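Local coordinates for putative TIM-barrel metal-dependent hydrolase (Mycobacterium avium subsp. paratuberculosis S397, PDB 4DZI), which is probably a metal-dependent hydrolase of the amidohydrolase superfamily, holding a pair of metal ions, here cadmium, in a TIM-barrel scaffold, at residues R8-D13 with I115-M120; V12-Y17 with F353-P358; A105-M110 with H161-A166. All blocks are in the same frame, centred on the assembly; numbering follows the deposited sequence.

Contact 1 of 3, residues R8-D13 with I115-M120. With CD (cadmium ion), chain Q.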
loop_
_atom_site.group_PDB
_atom_site.type_symbol
_atom_site.label_atom_id
_atom_site.label_comp_id
_atom_site.label_asym_id
_atom_site.label_seq_id
_atom_site.Cartn_x
_atom_site.Cartn_y
_atom_site.Cartn_z
ATOM N N ARG C 8 -2.600 22.416 31.350
ATOM C CA ARG C 8 -3.696 21.958 30.455
ATOM C C ARG C 8 -3.065 21.456 29.179
ATOM O O ARG C 8 -2.011 21.907 28.795
ATOM C CB ARG C 8 -4.675 23.088 30.148
ATOM C CG ARG C 8 -5.422 23.590 31.392
ATOM C CD ARG C 8 -5.955 25.005 31.151
ATOM N NE ARG C 8 -4.857 25.971 31.007
ATOM C CZ ARG C 8 -5.026 27.231 30.606
ATOM N NH1 ARG C 8 -3.989 28.060 30.485
ATOM N NH2 ARG C 8 -6.248 27.649 30.305
ATOM N N VAL C 9 -3.752 20.538 28.504
ATOM C CA VAL C 9 -3.199 19.979 27.277
ATOM C C VAL C 9 -3.854 20.583 26.052
ATOM O O VAL C 9 -4.891 21.252 26.139
ATOM C CB VAL C 9 -3.319 18.447 27.272
ATOM C CG1 VAL C 9 -2.599 17.865 28.489
ATOM C CG2 VAL C 9 -4.778 17.995 27.267
ATOM N N ILE C 10 -3.253 20.355 24.878
ATOM C CA ILE C 10 -3.824 20.792 23.617
ATOM C C ILE C 10 -4.063 19.478 22.843
ATOM O O ILE C 10 -3.116 18.783 22.549
ATOM C CB ILE C 10 -2.828 21.663 22.831
ATOM C CG1 ILE C 10 -2.339 22.840 23.695
ATOM C CG2 ILE C 10 -3.440 22.097 21.482
ATOM C CD1 ILE C 10 -3.386 23.878 23.993
ATOM N N ASP C 11 -5.318 19.140 22.590
ATOM C CA ASP C 11 -5.701 17.845 21.981
ATOM C C ASP C 11 -5.946 18.075 20.499
ATOM O O ASP C 11 -6.904 18.783 20.129
ATOM C CB ASP C 11 -6.987 17.368 22.674
ATOM C CG ASP C 11 -7.308 15.912 22.386
ATOM O OD1 ASP C 11 -6.921 15.442 21.300
ATOM O OD2 ASP C 11 -7.962 15.246 23.235
ATOM N N VAL C 12 -5.107 17.509 19.618
ATOM C CA VAL C 12 -5.263 17.809 18.187
ATOM C C VAL C 12 -6.291 16.909 17.483
ATOM O O VAL C 12 -6.506 17.029 16.276
ATOM C CB VAL C 12 -3.917 17.778 17.419
ATOM C CG1 VAL C 12 -2.868 18.695 18.113
ATOM C CG2 VAL C 12 -3.376 16.355 17.269
ATOM N N ASP C 13 -6.946 16.033 18.237
ATOM C CA ASP C 13 -7.942 15.163 17.595
ATOM C C ASP C 13 -9.151 15.026 18.488
ATOM O O ASP C 13 -9.199 14.167 19.377
ATOM C CB ASP C 13 -7.387 13.759 17.335
ATOM C CG ASP C 13 -8.278 12.950 16.429
ATOM O OD1 ASP C 13 -9.388 13.432 16.056
ATOM O OD2 ASP C 13 -7.869 11.803 16.132
ATOM N N ILE C 115 -8.383 20.010 29.089
ATOM C CA ILE C 115 -7.968 20.428 27.749
ATOM C C ILE C 115 -8.151 21.952 27.605
ATOM O O ILE C 115 -9.270 22.474 27.789
ATOM C CB ILE C 115 -8.807 19.694 26.685
ATOM C CG1 ILE C 115 -8.559 18.179 26.757
ATOM C CG2 ILE C 115 -8.444 20.220 25.301
ATOM C CD1 ILE C 115 -9.558 17.403 25.884
ATOM N N GLU C 116 -7.061 22.674 27.314
ATOM C CA GLU C 116 -7.187 24.100 27.030
ATOM C C GLU C 116 -7.773 24.320 25.652
ATOM O O GLU C 116 -8.730 25.091 25.474
ATOM C CB GLU C 116 -5.839 24.830 27.100
ATOM C CG GLU C 116 -5.992 26.237 26.551
ATOM C CD GLU C 116 -4.746 27.102 26.668
ATOM O OE1 GLU C 116 -3.705 26.647 27.191
ATOM O OE2 GLU C 116 -4.831 28.259 26.209
ATOM N N THR C 117 -7.205 23.647 24.643
ATOM C CA THR C 117 -7.689 23.852 23.273
ATOM C C THR C 117 -7.841 22.484 22.621
ATOM O O THR C 117 -6.977 21.652 22.789
ATOM C CB THR C 117 -6.712 24.720 22.435
ATOM O OG1 THR C 117 -6.561 26.015 23.061
ATOM C CG2 THR C 117 -7.211 24.957 21.002
ATOM N N ALA C 118 -8.955 22.277 21.935
ATOM C CA ALA C 118 -9.192 21.037 21.197
ATOM C C ALA C 118 -9.307 21.396 19.728
ATOM O O ALA C 118 -9.970 22.395 19.401
ATOM C CB ALA C 118 -10.501 20.422 21.667
ATOM N N PHE C 119 -8.736 20.564 18.838
ATOM C CA PHE C 119 -9.012 20.695 17.389
ATOM C C PHE C 119 -10.305 19.914 17.176
ATOM O O PHE C 119 -10.379 18.759 17.552
ATOM C CB PHE C 119 -7.898 20.080 16.542
ATOM C CG PHE C 119 -6.568 20.798 16.625
ATOM C CD1 PHE C 119 -6.309 21.786 17.572
ATOM C CD2 PHE C 119 -5.555 20.432 15.750
ATOM C CE1 PHE C 119 -5.057 22.410 17.610
ATOM C CE2 PHE C 119 -4.317 21.043 15.782
ATOM C CZ PHE C 119 -4.069 22.045 16.708
ATOM N N MET C 120 -11.328 20.555 16.621
ATOM C CA MET C 120 -12.656 19.926 16.498
ATOM C C MET C 120 -12.865 19.567 15.030
ATOM O O MET C 120 -12.836 20.445 14.147
ATOM C CB MET C 120 -13.772 20.867 16.985
ATOM C CG MET C 120 -13.855 20.965 18.510
ATOM S SD MET C 120 -14.356 19.426 19.349
ATOM C CE MET C 120 -15.986 19.252 18.663
HETATM CD CD CD Q . -10.095 11.702 14.844
#
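Val12 lies over one face of the Phe119 ring, its CA 3.9 Å from the ring centroid, a position that satisfies the criteria for a CH-pi contact. The packing is close: CB of Val12 comes within 3.5 Å of CD2 of Phe119, while CG1 reaches over CE2 and CZ. Phe119 has CG opposite its own carbonyl carbon (chi1 -67°), which runs the ring alongside the valine, and both side chains also meet helix 378-393, at Ala389 and Leu393. Next to this pair the backbones run as parallel neighbours, the axes of 9-11 and 117-120 being only 1° apart. Asp11 joins the pairing twice: its N donates to Thr117 O at 3.0 Å, and its O accepts from Phe119 N at 2.9 Å. Nearer the start, Glu116 N gives a bond of 2.8 Å to Val9 O, but Val9 pairs with Ile115 and Ile10 with Thr117, so Glu116 is the extra residue of a beta bulge.

The solvent end is looser. Arg8 is exposed, and its guanidinium stacks on the Glu116 carboxylate with the planes 11° apart. Arg8 NH1 and Glu116 OE1 are 3.6 Å apart, with the oxygen over the guanidinium face and no N-H aimed at it, leaving a purely electrostatic salt bridge. Glu116 OE1 has a further ion pair with Arg386.

At the buried end, Asp11 OD1 receives the N-H of Asp13 at 3.1 Å, an Asx turn, and OD2 is hydrogen-bonded to Ser355 OG. Asp13 in turn chelates a cadmium ion, with OD1 at 2.2 Å and OD2 making a longer bond. Asp11 is thus placed as a second-shell residue, and its carboxylate probably steadies the bend from which the metal ligand projects.

Contact 2 of 3, residues V12-Y17 with F353-P358. With CD (cadmium ion), chain Q; CD (cadmium ion), chain P.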
loop_
_atom_site.group_PDB
_atom_site.type_symbol
_atom_site.label_atom_id
_atom_site.label_comp_id
_atom_site.label_asym_id
_atom_site.label_seq_id
_atom_site.Cartn_x
_atom_site.Cartn_y
_atom_site.Cartn_z
ATOM N N VAL C 12 -5.107 17.509 19.618
ATOM C CA VAL C 12 -5.263 17.809 18.187
ATOM C C VAL C 12 -6.291 16.909 17.483
ATOM O O VAL C 12 -6.506 17.029 16.276
ATOM C CB VAL C 12 -3.917 17.778 17.419
ATOM C CG1 VAL C 12 -2.868 18.695 18.113
ATOM C CG2 VAL C 12 -3.376 16.355 17.269
ATOM N N ASP C 13 -6.946 16.033 18.237
ATOM C CA ASP C 13 -7.942 15.163 17.595
ATOM C C ASP C 13 -9.151 15.026 18.488
ATOM O O ASP C 13 -9.199 14.167 19.377
ATOM C CB ASP C 13 -7.387 13.759 17.335
ATOM C CG ASP C 13 -8.278 12.950 16.429
ATOM O OD1 ASP C 13 -9.388 13.432 16.056
ATOM O OD2 ASP C 13 -7.869 11.803 16.132
ATOM N N ASN C 14 -10.140 15.880 18.203
ATOM C CA ASN C 14 -11.438 15.742 18.854
ATOM C C ASN C 14 -12.517 15.822 17.792
ATOM O O ASN C 14 -12.297 16.323 16.702
ATOM C CB ASN C 14 -11.644 16.873 19.886
ATOM C CG ASN C 14 -11.384 16.449 21.325
ATOM O OD1 ASN C 14 -12.112 16.880 22.239
ATOM N ND2 ASN C 14 -10.310 15.700 21.563
ATOM N N HIS C 15 -13.692 15.264 18.100
ATOM C CA HIS C 15 -14.830 15.318 17.169
ATOM C C HIS C 15 -16.115 15.885 17.742
ATOM O O HIS C 15 -16.341 15.828 18.943
ATOM C CB HIS C 15 -15.103 13.904 16.605
ATOM C CG HIS C 15 -13.982 13.398 15.749
ATOM N ND1 HIS C 15 -13.881 13.724 14.454
ATOM C CD2 HIS C 15 -12.848 12.648 16.060
ATOM C CE1 HIS C 15 -12.755 13.194 13.936
ATOM N NE2 HIS C 15 -12.119 12.536 14.903
ATOM N N TYR C 16 -16.930 16.447 16.853
ATOM C CA TYR C 16 -18.357 16.641 17.090
ATOM C C TYR C 16 -19.093 15.581 16.261
ATOM O O TYR C 16 -18.496 14.911 15.389
ATOM C CB TYR C 16 -18.793 18.049 16.664
ATOM C CG TYR C 16 -18.217 18.447 15.347
ATOM C CD1 TYR C 16 -18.731 17.937 14.140
ATOM C CD2 TYR C 16 -17.123 19.317 15.274
ATOM C CE1 TYR C 16 -18.162 18.288 12.918
ATOM C CE2 TYR C 16 -16.539 19.663 14.050
ATOM C CZ TYR C 16 -17.073 19.155 12.876
ATOM O OH TYR C 16 -16.516 19.474 11.667
ATOM N N TYR C 17 -20.395 15.422 16.520
ATOM C CA TYR C 17 -21.235 14.607 15.656
ATOM C C TYR C 17 -22.154 15.605 14.958
ATOM O O TYR C 17 -22.878 16.391 15.605
ATOM C CB TYR C 17 -22.015 13.595 16.481
ATOM C CG TYR C 17 -21.140 12.478 17.029
ATOM C CD1 TYR C 17 -20.344 11.719 16.168
ATOM C CD2 TYR C 17 -21.046 12.208 18.388
ATOM C CE1 TYR C 17 -19.551 10.676 16.627
ATOM C CE2 TYR C 17 -20.235 11.194 18.865
ATOM C CZ TYR C 17 -19.476 10.429 17.983
ATOM O OH TYR C 17 -18.702 9.390 18.465
ATOM N N PHE C 353 0.075 14.801 20.666
ATOM C CA PHE C 353 -1.035 14.154 21.352
ATOM C C PHE C 353 -2.402 14.461 20.739
ATOM O O PHE C 353 -2.763 15.625 20.534
ATOM C CB PHE C 353 -1.001 14.564 22.829
ATOM C CG PHE C 353 -2.342 14.583 23.492
ATOM C CD1 PHE C 353 -3.051 13.412 23.725
ATOM C CD2 PHE C 353 -2.888 15.798 23.890
ATOM C CE1 PHE C 353 -4.291 13.460 24.361
ATOM C CE2 PHE C 353 -4.127 15.855 24.510
ATOM C CZ PHE C 353 -4.813 14.687 24.776
ATOM N N GLY C 354 -3.139 13.394 20.414
ATOM C CA GLY C 354 -4.539 13.538 19.981
ATOM C C GLY C 354 -5.286 12.330 20.568
ATOM O O GLY C 354 -4.794 11.207 20.516
ATOM N N SER C 355 -6.461 12.557 21.137
ATOM C CA SER C 355 -7.196 11.488 21.808
ATOM C C SER C 355 -8.294 10.850 20.948
ATOM O O SER C 355 -8.690 9.704 21.216
ATOM C CB SER C 355 -7.901 12.054 23.053
ATOM O OG SER C 355 -8.888 12.984 22.637
ATOM N N ASP C 356 -8.786 11.582 19.945
ATOM C CA ASP C 356 -9.911 11.157 19.105
ATOM C C ASP C 356 -11.190 11.085 19.895
ATOM O O ASP C 356 -12.118 10.380 19.524
ATOM C CB ASP C 356 -9.641 9.787 18.456
ATOM C CG ASP C 356 -10.562 9.497 17.266
ATOM O OD1 ASP C 356 -10.992 10.409 16.540
ATOM O OD2 ASP C 356 -10.804 8.296 17.038
ATOM N N TRP C 357 -11.242 11.803 21.008
ATOM C CA TRP C 357 -12.493 11.823 21.777
ATOM C C TRP C 357 -13.599 12.564 21.053
ATOM O O TRP C 357 -13.373 13.609 20.456
ATOM C CB TRP C 357 -12.164 12.493 23.126
ATOM C CG TRP C 357 -13.215 12.215 24.168
ATOM C CD1 TRP C 357 -13.262 11.147 25.058
ATOM C CD2 TRP C 357 -14.410 13.010 24.471
ATOM N NE1 TRP C 357 -14.387 11.226 25.867
ATOM C CE2 TRP C 357 -15.117 12.300 25.545
ATOM C CE3 TRP C 357 -14.966 14.177 23.958
ATOM C CZ2 TRP C 357 -16.313 12.781 26.089
ATOM C CZ3 TRP C 357 -16.159 14.650 24.523
ATOM C CH2 TRP C 357 -16.824 13.945 25.550
ATOM N N PRO C 358 -14.856 12.061 21.085
ATOM C CA PRO C 358 -15.425 10.972 21.855
ATOM C C PRO C 358 -15.601 9.688 21.053
ATOM O O PRO C 358 -16.438 8.880 21.403
ATOM C CB PRO C 358 -16.821 11.505 22.140
ATOM C CG PRO C 358 -17.206 12.170 20.884
ATOM C CD PRO C 358 -15.925 12.855 20.437
HETATM CD CD CD Q . -10.095 11.702 14.844
HETATM CD CD CD P . -12.041 8.420 15.049
HETATM O O HOH W 1 -19.109 8.864 21.000
HETATM O O HOH W 2 -12.840 8.614 12.705
#
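The two-cadmium site of this amidohydrolase brings Asp13 and His15, from an Asp-x-His sequence on strand 9-15, against Asp356; His230 and Glu293 complete the shell of the first ion. His15 NE2 binds that ion at 2.2 Å, and Asp356 OD1 binds it at 2.3 Å. The same OD1 also reaches the second cadmium at 2.7 Å, where Asp356 OD2, Glu293, His359, Glu361 and a water are further ligands. With CG anti to the backbone N (chi1 -163°), Asp356 turns its carboxylate to the metals. His15 NE2 and Asp356 OD1 are 2.9 Å apart, imidazole and carboxylate planes 78° to each other, but the metal, not a hydrogen bond, brings them together.

Backbone bonds join the segments. Val12 N donates to Phe353 O at 3.1 Å, nearly straight at 177°, and His15 N donates to Trp357 O at 2.9 Å. Between them Ser355 OG accepts from Trp357 N, an ST turn, and is also hydrogen-bonded to Asp11 OD2. Past the cis peptide before Pro358, one water accepts from Tyr17 OH and donates to Pro358 O. Because Asp356 OD1 joins both shells, the placing of this loop, with that of Glu293, is likely to influence the ions' spacing.

Contact 3 of 3, residues A105-M110 with H161-A166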
loop_
_atom_site.group_PDB
_atom_site.type_symbol
_atom_site.label_atom_id
_atom_site.label_comp_id
_atom_site.label_asym_id
_atom_site.label_seq_id
_atom_site.Cartn_x
_atom_site.Cartn_y
_atom_site.Cartn_z
ATOM N N ALA C 105 -21.692 23.243 26.068
ATOM C CA ALA C 105 -21.563 22.003 26.813
ATOM C C ALA C 105 -20.170 21.396 26.626
ATOM O O ALA C 105 -19.610 20.808 27.568
ATOM C CB ALA C 105 -22.635 20.994 26.402
ATOM N N ARG C 106 -19.641 21.506 25.405
ATOM C CA ARG C 106 -18.304 20.947 25.113
ATOM C C ARG C 106 -17.191 21.631 25.907
ATOM O O ARG C 106 -16.307 20.947 26.451
ATOM C CB ARG C 106 -17.995 21.005 23.606
ATOM C CG ARG C 106 -16.715 20.245 23.230
ATOM C CD ARG C 106 -16.737 18.823 23.767
ATOM N NE ARG C 106 -15.710 18.018 23.089
ATOM C CZ ARG C 106 -15.934 17.325 21.980
ATOM N NH1 ARG C 106 -17.141 17.330 21.434
ATOM N NH2 ARG C 106 -14.939 16.645 21.398
ATOM N N ILE C 107 -17.268 22.961 26.013
ATOM C CA ILE C 107 -16.263 23.719 26.759
ATOM C C ILE C 107 -16.243 23.281 28.222
ATOM O O ILE C 107 -15.196 23.130 28.831
ATOM C CB ILE C 107 -16.526 25.245 26.697
ATOM C CG1 ILE C 107 -16.389 25.748 25.264
ATOM C CG2 ILE C 107 -15.576 25.998 27.632
ATOM C CD1 ILE C 107 -15.033 25.461 24.682
ATOM N N ALA C 108 -17.424 23.078 28.798
ATOM C CA ALA C 108 -17.492 22.622 30.178
ATOM C C ALA C 108 -16.887 21.231 30.382
ATOM O O ALA C 108 -16.258 20.981 31.389
ATOM C CB ALA C 108 -18.942 22.637 30.649
ATOM N N VAL C 109 -17.090 20.335 29.422
ATOM C CA VAL C 109 -16.437 19.024 29.465
ATOM C C VAL C 109 -14.919 19.151 29.266
ATOM O O VAL C 109 -14.170 18.450 29.929
ATOM C CB VAL C 109 -17.083 18.066 28.420
ATOM C CG1 VAL C 109 -16.251 16.809 28.192
ATOM C CG2 VAL C 109 -18.462 17.664 28.927
ATOM N N MET C 110 -14.480 20.047 28.371
ATOM C CA MET C 110 -13.046 20.309 28.207
ATOM C C MET C 110 -12.410 20.736 29.525
ATOM O O MET C 110 -11.311 20.316 29.860
ATOM C CB MET C 110 -12.770 21.351 27.111
ATOM C CG MET C 110 -13.087 20.753 25.721
ATOM S SD MET C 110 -13.152 21.973 24.458
ATOM C CE MET C 110 -11.497 22.657 24.642
ATOM N N HIS C 161 -10.605 31.091 22.388
ATOM C CA HIS C 161 -9.521 30.205 21.909
ATOM C C HIS C 161 -9.511 28.832 22.551
ATOM O O HIS C 161 -8.432 28.257 22.803
ATOM C CB HIS C 161 -8.150 30.903 22.012
ATOM C CG HIS C 161 -8.056 32.182 21.197
ATOM N ND1 HIS C 161 -8.447 32.257 19.904
ATOM C CD2 HIS C 161 -7.602 33.464 21.544
ATOM C CE1 HIS C 161 -8.268 33.520 19.453
ATOM N NE2 HIS C 161 -7.753 34.252 20.460
ATOM N N ARG C 162 -10.696 28.271 22.796
ATOM C CA ARG C 162 -10.808 26.928 23.358
ATOM C C ARG C 162 -10.950 25.898 22.225
ATOM O O ARG C 162 -10.583 24.739 22.395
ATOM C CB ARG C 162 -12.065 26.814 24.221
ATOM C CG ARG C 162 -12.117 27.697 25.476
ATOM C CD ARG C 162 -10.902 27.489 26.388
ATOM N NE ARG C 162 -10.767 26.131 26.936
ATOM C CZ ARG C 162 -11.476 25.637 27.948
ATOM N NH1 ARG C 162 -12.418 26.381 28.534
ATOM N NH2 ARG C 162 -11.286 24.396 28.374
ATOM N N ILE C 163 -11.480 26.327 21.084
ATOM C CA ILE C 163 -11.787 25.350 20.023
ATOM C C ILE C 163 -11.274 25.812 18.684
ATOM O O ILE C 163 -11.565 26.917 18.231
ATOM C CB ILE C 163 -13.299 25.054 19.988
ATOM C CG1 ILE C 163 -13.661 24.200 21.206
ATOM C CG2 ILE C 163 -13.706 24.442 18.647
ATOM C CD1 ILE C 163 -15.132 23.888 21.358
ATOM N N ILE C 164 -10.450 24.975 18.052
ATOM C CA ILE C 164 -10.040 25.252 16.681
ATOM C C ILE C 164 -10.871 24.328 15.800
ATOM O O ILE C 164 -10.575 23.136 15.742
ATOM C CB ILE C 164 -8.535 24.934 16.502
ATOM C CG1 ILE C 164 -7.689 25.838 17.408
ATOM C CG2 ILE C 164 -8.126 25.062 15.039
ATOM C CD1 ILE C 164 -7.955 27.297 17.165
ATOM N N ALA C 165 -11.945 24.835 15.192
ATOM C CA ALA C 165 -12.774 23.979 14.328
ATOM C C ALA C 165 -12.270 24.121 12.918
ATOM O O ALA C 165 -12.343 25.189 12.341
ATOM C CB ALA C 165 -14.261 24.368 14.433
ATOM N N ALA C 166 -11.776 23.021 12.351
ATOM C CA ALA C 166 -11.130 23.068 11.064
ATOM C C ALA C 166 -12.113 22.892 9.909
ATOM O O ALA C 166 -12.745 21.832 9.769
ATOM C CB ALA C 166 -10.063 21.962 11.020
#
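Arg162 meets the helix first, its CB pressed against Ile107 CD1 at 3.3 Å. Bends at chi2 (-55°) and chi3 (-62°) then fold the chain back, so that NH1 of Arg162 lies 3.3 Å from Ile107 CG2 and NH2 lies 3.6 Å from Met110 CB. These methyl and methylene groups approach the guanidinium obliquely, while its polar work is done with other partners: NE hydrogen-bonds to Glu116 O, and NH2 hydrogen-bonds to Ile115 O and forms a salt bridge with Asp111. The carbonyl O of Arg162 is reached by Met110 CE at 3.2 Å. Helix 103-113 leads directly into strand 115-121, the neighbour of strand 163-165 in the parallel sheet, an arrangement consistent with a TIM barrel in which a helix packs against the strand layer. The axes of the short segments are 11.7 Å apart at their closest and run 128° apart, as a helix outside a strand layer can. Met110 also touches Ile115 and Ala118, so it spans both strands. Ile163 comes next and points toward the helix: its CD1 is 3.7 Å from Ile107 CD1, its CG1 is 4.0 Å from Met110 SD, and Arg106 CG makes only a peripheral contact with it.

How the contacts relate
Contacts 1 and 2 share Val12 and Asp13, and strand 9-15 serves both: contact 1 pairs it with strand 115-121, contact 2 with the loop 353-358. Contact 2 is innermost, its centre about 10 Å from the chain centre, wholly buried and dominated by metal ligands. Contact 1, at about 14 Å, grades from an exposed ion pair to a buried ligand; contact 3, farthest out at about 17 Å, is mainly apolar with partly exposed residues at its edge. A probable hydrogen bond between Ser355 and Asp11 joins contacts 1 and 2. Contact 3 adds the sheet's third strand, Met120 N hydrogen-bonding to Ile164 O, and Arg106 NH2 ties it to contact 2 by probable hydrogen bonds to His15 O and Asn14 OD1.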